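Local coordinates for protein LAE5 (Uncultured bacterium, PDB 5JD3) that probably hydrolyses ester bonds as an esterase of the GDSL-like lipase/acylhydrolase family, at residues Val31-Ser36 with Ala92-Asn97; Glu141-Thr146 with Lys151-Leu156; Pro163-Ala168 with Ala197-Leu202; Ala208-Ala211 with Pro217-Ala220. All coordinates share one frame; numbering follows the deposited sequence.

Contacts 1 and 2 are buried. Each sets a helix against a strand of the same parallel sheet. They touch directly, since W95 of contact 1 also packs on L142 and M153 of contact 2. Contact 1 sets an isoleucine against an indole and a guanidinium face; contact 2 is aliphatic with a thioether. Contact 3 lies at the surface and pairs a small apolar touch with a loose, water-assisted ion pair. Contact 4 is partly buried and relies on hydrogen bonds to backbone carbonyls. Contacts 3 and 4 meet through Y201, whose OH pairs with Q209, and through F198 and Y201 packing on L210. The centres of contacts 1 and 3 are about 27 Å apart.

Contact 1 of 4, residues Val31-Ser36 with Ala92-Asn97; sequences VIIGDS and AARWQN
I33 on strand 29-34 meets R94 and W95 on helix 88-100. I33 gives up the most surface of the three. Its CG1 branch runs to R94. CD1 lies over one face of the guanidinium, 3.6 Å from CZ of R94, and CG1 of I33 comes to 3.3 Å from NH2 of R94. The other branch of I33 serves W95. CG2 of I33 sits 3.9 Å from CZ3 of the indole and approaches the ring obliquely. The split follows from chi1 of -175°, which puts CG1 anti to the backbone N and CG2 between the backbone N and the carbonyl carbon. Strand and helix belong to an alpha/beta/alpha sandwich of the SGNH-hydrolase type. Helix 88-100 is the connection of a beta-alpha-beta crossover from strand 77-82 to strand 106-110, and strand 29-34 lies between those two in the sheet. Helix and strand segments run nearly antiparallel, with axes 10.7 Å apart at 160°. G34, D35 and S36 form the start of the GDSL-type motif. S36 is the probable nucleophile, and its OG is hydrogen-bonded to H216. R94 reaches across with its chain extended from CG to NE. Its guanidinium is fixed by several polar partners: D98 by a salt bridge at NH1, Q81 O at NH2 and N86 at NE. These bonds leave its face for the apolar I33. The O of G34 lies near the guanidinium plane, 3.6 Å from NH2 of R94, with no hydrogen bond between them.

Contact 2 of 4, residues Glu141-Thr146 with Lys151-Leu156; sequences ELVART and KGMILL
V143 and T146 of helix 132-146 press onto M153 and L155 of strand 152-156. This is the helix-to-strand half of a beta-alpha-beta unit in the parallel sheet. A short turn reverses the chain, so the two segments run almost antiparallel, with axes 10.0 Å apart. All four touching residues are buried. E141 does not meet the strand; its OE2 takes a hydrogen bond and salt bridge from NH1 of R145, one turn on, at 2.8 Å. E141 OE2 accepts through its anti lone pair, and the oxygen lies 27° out of the guanidinium plane. The bond is bent, with 134° at the hydrogen. L142 turns toward helix 88-100, where it packs on A92 and W95. V143 is the first to face the strand. Its CG2 meets CD2 of L155 at 4.1 Å, tip to tip, and CE of M153 at 4.0 Å. L155 is covered further by M180 and A184 of helix 168-187. CB of R145 points away from the strand, and its side chain also packs on F100. T146 then closes the helix. Its OG1 donates to O of L142 at 2.7 Å, and it also has a weak hydrogen bond with NE1 of W95. With OG1 thus occupied beside the backbone N, the methyl is left anti to N (the chi1 torsion is -53°), and it faces the methionine. M153 extends straight out from the strand and crosses T146 at about a right angle. Its SD lies 3.7 Å from CB of T146.

Contact 3 of 4, residues Pro163-Ala168 with Ala197-Leu202; sequences PNREDA and AFDRYL
R165 and D199 cross at about a right angle. They join the loop between strand 152-156 and helix 168-187 to the end of helix 194-201. NH1 of R165 is 3.5 Å from OD2 of D199. The guanidinium and carboxylate planes are turned 37° apart, and OD2 lies well out of the guanidinium plane. No N-H of R165 points at it. The R165 chain turns sharply about its CB-CG bond (-60°) and again about CG-CD (-71°), and this brings the guanidinium round to the aspartate. R165 sits in a type I turn from N164 to D167. The turn is closed by D167 N to O of N164, and D167 then acts as N-cap of helix 168-187. The second touch is apolar. P163 and L202 also meet at about a right angle, with CD of the proline ring 3.9 Å from CD1 of L202. P163 is covered as well by P207. Together the two pairs fasten a surface loop of the alpha/beta/alpha sandwich to a neighbouring helix. The strongest polar partner of D199 is Q195 of its own helix, at OD1; OD2 also forms a salt bridge with R170 of helix 168-187. A water donates to OD2 of D199 at 2.7 Å and accepts a weak bond from NH1 of R165 at 3.4 Å. The R165 to D199 link therefore rests on charge and a shared water. NE of R165 has a long, weak ion pair with D174 and lies close to R170. Both arginines share D199, which probably offsets their like charges.

Contact 4 of 4, residues Ala208-Ala211 with Pro217-Ala220; sequences AQLA and PNLA
N218 bonds to the backbone carbonyl of L210 and, weakly, to that of Q209. It is also the N-cap of helix 219-232, with its OD1 accepting from N of G221. The turn between the two segments carries D213 and H216, spaced as in the DxxH motif of SGNH hydrolases. These are probably the acid and base that serve S36. The carbonyl of L210 has the main bond: N of N218 donates to O of L210 at 2.9 Å with an angle of 146° at the hydrogen. The same oxygen receives a CA-H contact from P217, with CA 3.3 Å away. The carbonyl of Q209 gets a weak bond from ND2 of N218, at 3.1 Å and a bent 124°. Chi1 of 51° sets the N218 amide between its backbone N and carbonyl carbon. From there OD1 reaches the helix start while ND2 turns to Q209. The Q209 amide makes its bonds outside the two segments: OE1 pairs with OH of Y201, and NE2 is also satisfied. L210 crosses N218 at about a right angle, and its CD2 methyl lies beside the capping oxygen, 3.5 Å from OD1 of N218. The leucine also rests on F198 and Y201 of helix 194-201. Apolar touches complete the contact. CD2 of L210 meets CB of A220 at 4.1 Å. At the end of the loop segment, CB of A211 lies 3.6 Å from CA of P217.

Contact 1 of 4, residues Val31-Ser36 with Ala92-Asn97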
loop_
_atom_site.group_PDB
_atom_site.type_symbol
_atom_site.label_atom_id
_atom_site.label_comp_id
_atom_site.label_asym_id
_atom_site.label_seq_id
_atom_site.Cartn_x
_atom_site.Cartn_y
_atom_site.Cartn_z
ATOM N N VAL A 31 7.503 7.907 3.179
ATOM C CA VAL A 31 8.031 6.612 2.775
ATOM C C VAL A 31 6.895 5.612 2.591
ATOM O O VAL A 31 6.142 5.336 3.525
ATOM C CB VAL A 31 9.042 6.062 3.801
ATOM C CG1 VAL A 31 9.312 4.586 3.549
ATOM C CG2 VAL A 31 10.333 6.864 3.755
ATOM N N ILE A 32 6.773 5.081 1.379
ATOM C CA ILE A 32 5.729 4.114 1.067
ATOM C C ILE A 32 6.329 2.728 0.863
ATOM O O ILE A 32 7.155 2.521 -0.026
ATOM C CB ILE A 32 4.936 4.529 -0.185
ATOM C CG1 ILE A 32 4.418 5.961 -0.028
ATOM C CG2 ILE A 32 3.789 3.564 -0.433
ATOM C CD1 ILE A 32 3.715 6.497 -1.255
ATOM N N ILE A 33 5.906 1.780 1.694
ATOM C CA ILE A 33 6.492 0.447 1.701
ATOM C C ILE A 33 5.421 -0.628 1.501
ATOM O O ILE A 33 4.296 -0.493 1.982
ATOM C CB ILE A 33 7.267 0.200 3.021
ATOM C CG1 ILE A 33 7.986 -1.150 2.999
ATOM C CG2 ILE A 33 6.341 0.313 4.227
ATOM C CD1 ILE A 33 8.860 -1.392 4.211
ATOM N N GLY A 34 5.768 -1.684 0.770
ATOM C CA GLY A 34 4.835 -2.766 0.508
ATOM C C GLY A 34 5.365 -3.803 -0.466
ATOM O O GLY A 34 6.574 -4.002 -0.581
ATOM N N ASP A 35 4.451 -4.465 -1.172
ATOM C CA ASP A 35 4.824 -5.515 -2.116
ATOM C C ASP A 35 5.034 -4.973 -3.530
ATOM O O ASP A 35 5.433 -3.823 -3.707
ATOM C CB ASP A 35 3.768 -6.624 -2.122
ATOM C CG ASP A 35 2.351 -6.084 -2.159
ATOM O OD1 ASP A 35 2.105 -5.082 -2.864
ATOM O OD2 ASP A 35 1.478 -6.665 -1.477
ATOM N N SER A 36 4.765 -5.809 -4.530
ATOM C CA SER A 36 5.022 -5.450 -5.924
ATOM C C SER A 36 4.116 -4.326 -6.408
ATOM O O SER A 36 4.464 -3.596 -7.336
ATOM C CB SER A 36 4.854 -6.668 -6.834
ATOM O OG SER A 36 3.485 -6.934 -7.082
ATOM N N ALA A 92 8.693 -6.759 8.303
ATOM C CA ALA A 92 9.223 -6.634 9.655
ATOM C C ALA A 92 10.727 -6.887 9.700
ATOM O O ALA A 92 11.437 -6.313 10.524
ATOM C CB ALA A 92 8.500 -7.588 10.592
ATOM N N ALA A 93 11.205 -7.743 8.803
ATOM C CA ALA A 93 12.614 -8.126 8.783
ATOM C C ALA A 93 13.513 -6.996 8.286
ATOM O O ALA A 93 14.690 -6.932 8.640
ATOM C CB ALA A 93 12.806 -9.366 7.923
ATOM N N ARG A 94 12.958 -6.105 7.471
ATOM C CA ARG A 94 13.745 -5.030 6.878
ATOM C C ARG A 94 13.262 -3.651 7.311
ATOM O O ARG A 94 13.695 -2.637 6.766
ATOM C CB ARG A 94 13.717 -5.131 5.350
ATOM C CG ARG A 94 12.343 -4.911 4.730
ATOM C CD ARG A 94 12.386 -5.139 3.226
ATOM N NE ARG A 94 11.089 -4.929 2.588
ATOM C CZ ARG A 94 10.668 -3.762 2.111
ATOM N NH1 ARG A 94 11.439 -2.687 2.200
ATOM N NH2 ARG A 94 9.473 -3.671 1.542
ATOM N N TRP A 95 12.370 -3.620 8.296
ATOM C CA TRP A 95 11.759 -2.373 8.746
ATOM C C TRP A 95 12.792 -1.381 9.274
ATOM O O TRP A 95 12.684 -0.178 9.037
ATOM C CB TRP A 95 10.711 -2.655 9.824
ATOM C CG TRP A 95 9.783 -1.506 10.078
ATOM C CD1 TRP A 95 9.913 -0.541 11.035
ATOM C CD2 TRP A 95 8.577 -1.203 9.365
ATOM N NE1 TRP A 95 8.864 0.344 10.960
ATOM C CE2 TRP A 95 8.030 -0.041 9.944
ATOM C CE3 TRP A 95 7.909 -1.803 8.293
ATOM C CZ2 TRP A 95 6.846 0.534 9.485
ATOM C CZ3 TRP A 95 6.733 -1.230 7.840
ATOM C CH2 TRP A 95 6.214 -0.074 8.436
ATOM N N GLN A 96 13.791 -1.890 9.988
ATOM C CA GLN A 96 14.818 -1.041 10.582
ATOM C C GLN A 96 15.604 -0.257 9.534
ATOM O O GLN A 96 15.823 0.945 9.684
ATOM C CB GLN A 96 15.778 -1.880 11.428
ATOM C CG GLN A 96 16.997 -1.115 11.923
ATOM C CD GLN A 96 16.629 0.147 12.681
ATOM O OE1 GLN A 96 15.692 0.155 13.481
ATOM N NE2 GLN A 96 17.366 1.224 12.430
ATOM N N ASN A 97 16.021 -0.938 8.472
ATOM C CA ASN A 97 16.838 -0.307 7.441
ATOM C C ASN A 97 16.024 0.445 6.392
ATOM O O ASN A 97 16.482 1.451 5.848
ATOM C CB ASN A 97 17.716 -1.352 6.747
ATOM C CG ASN A 97 18.745 -1.961 7.680
ATOM O OD1 ASN A 97 19.011 -1.435 8.761
ATOM N ND2 ASN A 97 19.337 -3.074 7.261
#

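Contact 2 of 4, residues Glu141-Thr146 with Lys151-Leu156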
loop_
_atom_site.group_PDB
_atom_site.type_symbol
_atom_site.label_atom_id
_atom_site.label_comp_id
_atom_site.label_asym_id
_atom_site.label_seq_id
_atom_site.Cartn_x
_atom_site.Cartn_y
_atom_site.Cartn_z
ATOM N N GLU A 141 2.297 -4.454 15.566
ATOM C CA GLU A 141 3.611 -4.197 16.132
ATOM C C GLU A 141 4.447 -3.221 15.326
ATOM O O GLU A 141 5.102 -2.383 15.872
ATOM C CB GLU A 141 4.350 -5.485 16.468
ATOM C CG GLU A 141 5.863 -5.405 16.640
ATOM C CD GLU A 141 6.398 -4.647 17.883
ATOM O OE1 GLU A 141 5.641 -4.301 18.835
ATOM O OE2 GLU A 141 7.619 -4.379 17.930
ATOM N N LEU A 142 4.407 -3.346 14.013
ATOM C CA LEU A 142 5.120 -2.400 13.161
ATOM C C LEU A 142 4.578 -0.989 13.349
ATOM O O LEU A 142 5.338 -0.025 13.447
ATOM C CB LEU A 142 5.017 -2.807 11.691
ATOM C CG LEU A 142 5.699 -4.112 11.279
ATOM C CD1 LEU A 142 5.483 -4.378 9.797
ATOM C CD2 LEU A 142 7.183 -4.068 11.609
ATOM N N VAL A 143 3.256 -0.879 13.400
ATOM C CA VAL A 143 2.595 0.406 13.584
ATOM C C VAL A 143 2.892 0.985 14.964
ATOM O O VAL A 143 3.176 2.177 15.096
ATOM C CB VAL A 143 1.071 0.279 13.392
ATOM C CG1 VAL A 143 0.360 1.510 13.921
ATOM C CG2 VAL A 143 0.739 0.047 11.923
ATOM N N ALA A 144 2.840 0.134 15.984
ATOM C CA ALA A 144 3.086 0.560 17.360
ATOM C C ALA A 144 4.479 1.161 17.536
ATOM O O ALA A 144 4.668 2.084 18.329
ATOM C CB ALA A 144 2.895 -0.610 18.315
ATOM N N ARG A 145 5.449 0.638 16.793
ATOM C CA ARG A 145 6.820 1.132 16.870
ATOM C C ARG A 145 7.040 2.368 16.002
ATOM O O ARG A 145 7.971 3.138 16.233
ATOM C CB ARG A 145 7.812 0.043 16.456
ATOM C CG ARG A 145 7.964 -1.097 17.448
ATOM C CD ARG A 145 9.429 -1.483 17.605
ATOM N NE ARG A 145 10.089 -1.677 16.316
ATOM C CZ ARG A 145 10.303 -2.862 15.754
ATOM N NH1 ARG A 145 9.913 -3.970 16.369
ATOM N NH2 ARG A 145 10.913 -2.940 14.579
ATOM N N THR A 146 6.178 2.555 15.006
ATOM C CA THR A 146 6.378 3.605 14.011
ATOM C C THR A 146 5.505 4.834 14.268
ATOM O O THR A 146 5.899 5.958 13.962
ATOM C CB THR A 146 6.095 3.073 12.589
ATOM O OG1 THR A 146 6.864 1.886 12.361
ATOM C CG2 THR A 146 6.457 4.110 11.537
ATOM N N LYS A 151 4.954 11.949 11.999
ATOM C CA LYS A 151 3.868 12.920 12.086
ATOM C C LYS A 151 2.533 12.279 11.730
ATOM O O LYS A 151 1.476 12.753 12.144
ATOM C CB LYS A 151 4.135 14.114 11.167
ATOM C CG LYS A 151 5.262 15.022 11.631
ATOM C CD LYS A 151 5.288 16.315 10.833
ATOM C CE LYS A 151 6.302 17.294 11.402
ATOM N NZ LYS A 151 6.273 18.602 10.691
ATOM N N GLY A 152 2.588 11.200 10.957
ATOM C CA GLY A 152 1.389 10.492 10.551
ATOM C C GLY A 152 1.704 9.171 9.880
ATOM O O GLY A 152 2.746 9.022 9.239
ATOM N N MET A 153 0.802 8.206 10.029
ATOM C CA MET A 153 0.984 6.897 9.416
ATOM C C MET A 153 -0.264 6.475 8.651
ATOM O O MET A 153 -1.371 6.492 9.189
ATOM C CB MET A 153 1.335 5.853 10.475
ATOM C CG MET A 153 1.829 4.540 9.894
ATOM S SD MET A 153 2.804 3.583 11.068
ATOM C CE MET A 153 3.455 2.305 9.995
ATOM N N ILE A 154 -0.077 6.096 7.391
ATOM C CA ILE A 154 -1.191 5.732 6.524
ATOM C C ILE A 154 -1.203 4.239 6.217
ATOM O O ILE A 154 -0.201 3.680 5.770
ATOM C CB ILE A 154 -1.150 6.513 5.194
ATOM C CG1 ILE A 154 -1.143 8.022 5.450
ATOM C CG2 ILE A 154 -2.325 6.128 4.313
ATOM C CD1 ILE A 154 0.232 8.653 5.374
ATOM N N LEU A 155 -2.340 3.596 6.457
ATOM C CA LEU A 155 -2.491 2.180 6.151
ATOM C C LEU A 155 -3.416 1.977 4.957
ATOM O O LEU A 155 -4.592 2.338 5.001
ATOM C CB LEU A 155 -3.022 1.417 7.366
ATOM C CG LEU A 155 -2.144 1.484 8.618
ATOM C CD1 LEU A 155 -2.680 0.568 9.709
ATOM C CD2 LEU A 155 -0.705 1.135 8.278
ATOM N N LEU A 156 -2.873 1.405 3.888
ATOM C CA LEU A 156 -3.656 1.115 2.693
ATOM C C LEU A 156 -4.056 -0.354 2.681
ATOM O O LEU A 156 -3.200 -1.238 2.716
ATOM C CB LEU A 156 -2.874 1.464 1.423
ATOM C CG LEU A 156 -2.559 2.939 1.148
ATOM C CD1 LEU A 156 -1.333 3.411 1.919
ATOM C CD2 LEU A 156 -2.379 3.176 -0.345
#

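Contact 3 of 4, residues Pro163-Ala168 with Ala197-Leu202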
loop_
_atom_site.group_PDB
_atom_site.type_symbol
_atom_site.label_atom_id
_atom_site.label_comp_id
_atom_site.label_asym_id
_atom_site.label_seq_id
_atom_site.Cartn_x
_atom_site.Cartn_y
_atom_site.Cartn_z
ATOM N N PRO A 163 -15.327 -8.634 -7.723
ATOM C CA PRO A 163 -16.595 -8.172 -7.148
ATOM C C PRO A 163 -17.354 -9.262 -6.389
ATOM O O PRO A 163 -18.151 -8.937 -5.510
ATOM C CB PRO A 163 -17.389 -7.713 -8.377
ATOM C CG PRO A 163 -16.807 -8.477 -9.512
ATOM C CD PRO A 163 -15.351 -8.627 -9.196
ATOM N N ASN A 164 -17.114 -10.527 -6.721
ATOM C CA ASN A 164 -17.777 -11.628 -6.030
ATOM C C ASN A 164 -17.343 -11.702 -4.569
ATOM O O ASN A 164 -16.227 -12.121 -4.265
ATOM C CB ASN A 164 -17.493 -12.959 -6.728
ATOM C CG ASN A 164 -18.245 -14.115 -6.098
ATOM O OD1 ASN A 164 -19.282 -13.921 -5.467
ATOM N ND2 ASN A 164 -17.722 -15.325 -6.264
ATOM N N ARG A 165 -18.236 -11.299 -3.670
ATOM C CA ARG A 165 -17.906 -11.188 -2.253
ATOM C C ARG A 165 -17.839 -12.542 -1.550
ATOM O O ARG A 165 -17.322 -12.640 -0.437
ATOM C CB ARG A 165 -18.921 -10.287 -1.545
ATOM C CG ARG A 165 -19.004 -8.888 -2.128
ATOM C CD ARG A 165 -17.666 -8.173 -2.028
ATOM N NE ARG A 165 -17.336 -7.810 -0.653
ATOM C CZ ARG A 165 -17.475 -6.587 -0.150
ATOM N NH1 ARG A 165 -17.933 -5.603 -0.912
ATOM N NH2 ARG A 165 -17.150 -6.344 1.111
ATOM N N GLU A 166 -18.358 -13.582 -2.193
ATOM C CA GLU A 166 -18.303 -14.919 -1.611
ATOM C C GLU A 166 -17.253 -15.787 -2.303
ATOM O O GLU A 166 -17.233 -17.006 -2.136
ATOM C CB GLU A 166 -19.679 -15.591 -1.662
ATOM C CG GLU A 166 -20.451 -15.368 -2.948
ATOM C CD GLU A 166 -21.931 -15.666 -2.791
ATOM O OE1 GLU A 166 -22.345 -16.053 -1.678
ATOM O OE2 GLU A 166 -22.680 -15.508 -3.778
ATOM N N ASP A 167 -16.380 -15.150 -3.077
ATOM C CA ASP A 167 -15.200 -15.824 -3.602
ATOM C C ASP A 167 -14.229 -16.054 -2.451
ATOM O O ASP A 167 -13.979 -15.144 -1.658
ATOM C CB ASP A 167 -14.542 -15.002 -4.714
ATOM C CG ASP A 167 -13.258 -15.632 -5.226
ATOM O OD1 ASP A 167 -13.320 -16.394 -6.216
ATOM O OD2 ASP A 167 -12.186 -15.364 -4.644
ATOM N N ALA A 168 -13.694 -17.268 -2.365
ATOM C CA ALA A 168 -12.862 -17.683 -1.237
ATOM C C ALA A 168 -11.711 -16.720 -0.955
ATOM O O ALA A 168 -11.410 -16.431 0.202
ATOM C CB ALA A 168 -12.320 -19.083 -1.477
ATOM N N ALA A 197 -12.402 1.440 -3.303
ATOM C CA ALA A 197 -12.159 2.220 -4.510
ATOM C C ALA A 197 -12.289 1.343 -5.749
ATOM O O ALA A 197 -12.881 1.751 -6.749
ATOM C CB ALA A 197 -10.784 2.871 -4.459
ATOM N N PHE A 198 -11.735 0.136 -5.677
ATOM C CA PHE A 198 -11.859 -0.818 -6.772
ATOM C C PHE A 198 -13.305 -1.274 -6.933
ATOM O O PHE A 198 -13.781 -1.454 -8.053
ATOM C CB PHE A 198 -10.945 -2.026 -6.552
ATOM C CG PHE A 198 -9.533 -1.815 -7.026
ATOM C CD1 PHE A 198 -9.268 -1.587 -8.367
ATOM C CD2 PHE A 198 -8.472 -1.857 -6.136
ATOM C CE1 PHE A 198 -7.973 -1.394 -8.811
ATOM C CE2 PHE A 198 -7.173 -1.665 -6.575
ATOM C CZ PHE A 198 -6.924 -1.434 -7.914
ATOM N N ASP A 199 -14.001 -1.448 -5.812
ATOM C CA ASP A 199 -15.400 -1.869 -5.834
ATOM C C ASP A 199 -16.281 -0.858 -6.562
ATOM O O ASP A 199 -17.252 -1.231 -7.220
ATOM C CB ASP A 199 -15.924 -2.085 -4.412
ATOM C CG ASP A 199 -15.340 -3.322 -3.758
ATOM O OD1 ASP A 199 -14.630 -4.084 -4.449
ATOM O OD2 ASP A 199 -15.601 -3.540 -2.556
ATOM N N ARG A 200 -15.940 0.420 -6.439
ATOM C CA ARG A 200 -16.666 1.471 -7.141
ATOM C C ARG A 200 -16.372 1.423 -8.635
ATOM O O ARG A 200 -17.273 1.574 -9.462
ATOM C CB ARG A 200 -16.311 2.845 -6.571
ATOM C CG ARG A 200 -17.213 3.293 -5.432
ATOM C CD ARG A 200 -16.655 4.519 -4.731
ATOM N NE ARG A 200 -15.701 4.160 -3.686
ATOM C CZ ARG A 200 -14.610 4.860 -3.396
ATOM N NH1 ARG A 200 -13.799 4.457 -2.426
ATOM N NH2 ARG A 200 -14.326 5.960 -4.078
ATOM N N TYR A 201 -15.106 1.206 -8.974
ATOM C CA TYR A 201 -14.687 1.091 -10.365
ATOM C C TYR A 201 -15.360 -0.099 -11.042
ATOM O O TYR A 201 -15.803 -0.004 -12.187
ATOM C CB TYR A 201 -13.165 0.952 -10.456
ATOM C CG TYR A 201 -12.617 1.025 -11.866
ATOM C CD1 TYR A 201 -12.131 2.219 -12.381
ATOM C CD2 TYR A 201 -12.580 -0.102 -12.680
ATOM C CE1 TYR A 201 -11.626 2.291 -13.668
ATOM C CE2 TYR A 201 -12.081 -0.038 -13.967
ATOM C CZ TYR A 201 -11.603 1.159 -14.454
ATOM O OH TYR A 201 -11.103 1.222 -15.734
ATOM N N LEU A 202 -15.440 -1.214 -10.322
ATOM C CA LEU A 202 -15.958 -2.463 -10.878
ATOM C C LEU A 202 -17.463 -2.431 -11.140
ATOM O O LEU A 202 -18.032 -3.408 -11.625
ATOM C CB LEU A 202 -15.621 -3.630 -9.947
ATOM C CG LEU A 202 -14.139 -4.001 -9.873
ATOM C CD1 LEU A 202 -13.888 -5.029 -8.780
ATOM C CD2 LEU A 202 -13.651 -4.511 -11.222
HETATM O O HOH W 1 -17.596 -2.255 -1.315
#

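Contact 4 of 4, residues Ala208-Ala211 with Pro217-Ala220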
loop_
_atom_site.group_PDB
_atom_site.type_symbol
_atom_site.label_atom_id
_atom_site.label_comp_id
_atom_site.label_asym_id
_atom_site.label_seq_id
_atom_site.Cartn_x
_atom_site.Cartn_y
_atom_site.Cartn_z
ATOM N N ALA A 208 -11.136 -7.941 -15.749
ATOM C CA ALA A 208 -10.227 -8.162 -16.870
ATOM C C ALA A 208 -9.791 -6.849 -17.514
ATOM O O ALA A 208 -8.700 -6.756 -18.076
ATOM C CB ALA A 208 -10.879 -9.066 -17.906
ATOM N N GLN A 209 -10.647 -5.836 -17.426
ATOM C CA GLN A 209 -10.345 -4.524 -17.985
ATOM C C GLN A 209 -9.205 -3.856 -17.215
ATOM O O GLN A 209 -8.506 -2.992 -17.748
ATOM C CB GLN A 209 -11.598 -3.642 -17.973
ATOM C CG GLN A 209 -11.476 -2.348 -18.764
ATOM C CD GLN A 209 -10.987 -1.186 -17.921
ATOM O OE1 GLN A 209 -10.868 -1.295 -16.701
ATOM N NE2 GLN A 209 -10.695 -0.066 -18.572
ATOM N N LEU A 210 -9.016 -4.269 -15.964
ATOM C CA LEU A 210 -7.955 -3.721 -15.125
ATOM C C LEU A 210 -6.770 -4.669 -14.982
ATOM O O LEU A 210 -5.623 -4.275 -15.192
ATOM C CB LEU A 210 -8.492 -3.380 -13.733
ATOM C CG LEU A 210 -9.285 -2.085 -13.575
ATOM C CD1 LEU A 210 -9.556 -1.821 -12.104
ATOM C CD2 LEU A 210 -8.548 -0.915 -14.207
ATOM N N ALA A 211 -7.049 -5.916 -14.615
ATOM C CA ALA A 211 -5.990 -6.875 -14.325
ATOM C C ALA A 211 -6.410 -8.305 -14.636
ATOM O O ALA A 211 -7.414 -8.794 -14.118
ATOM C CB ALA A 211 -5.568 -6.760 -12.870
ATOM N N PRO A 217 -2.633 -4.474 -11.809
ATOM C CA PRO A 217 -3.477 -3.777 -12.778
ATOM C C PRO A 217 -2.680 -2.981 -13.802
ATOM O O PRO A 217 -1.463 -2.844 -13.668
ATOM C CB PRO A 217 -4.293 -2.839 -11.893
ATOM C CG PRO A 217 -3.325 -2.465 -10.805
ATOM C CD PRO A 217 -2.399 -3.654 -10.608
ATOM N N ASN A 218 -3.364 -2.462 -14.817
ATOM C CA ASN A 218 -2.747 -1.513 -15.733
ATOM C C ASN A 218 -2.626 -0.156 -15.048
ATOM O O ASN A 218 -2.903 -0.036 -13.854
ATOM C CB ASN A 218 -3.548 -1.403 -17.035
ATOM C CG ASN A 218 -5.027 -1.143 -16.799
ATOM O OD1 ASN A 218 -5.441 -0.758 -15.706
ATOM N ND2 ASN A 218 -5.832 -1.351 -17.836
ATOM N N LEU A 219 -2.216 0.863 -15.795
ATOM C CA LEU A 219 -2.018 2.187 -15.213
ATOM C C LEU A 219 -3.315 2.740 -14.625
ATOM O O LEU A 219 -3.298 3.434 -13.608
ATOM C CB LEU A 219 -1.460 3.157 -16.254
ATOM C CG LEU A 219 -0.890 4.453 -15.677
ATOM C CD1 LEU A 219 0.284 4.151 -14.755
ATOM C CD2 LEU A 219 -0.475 5.407 -16.785
ATOM N N ALA A 220 -4.436 2.418 -15.266
ATOM C CA ALA A 220 -5.748 2.852 -14.798
ATOM C C ALA A 220 -6.041 2.313 -13.402
ATOM O O ALA A 220 -6.586 3.021 -12.554
ATOM C CB ALA A 220 -6.830 2.415 -15.772
#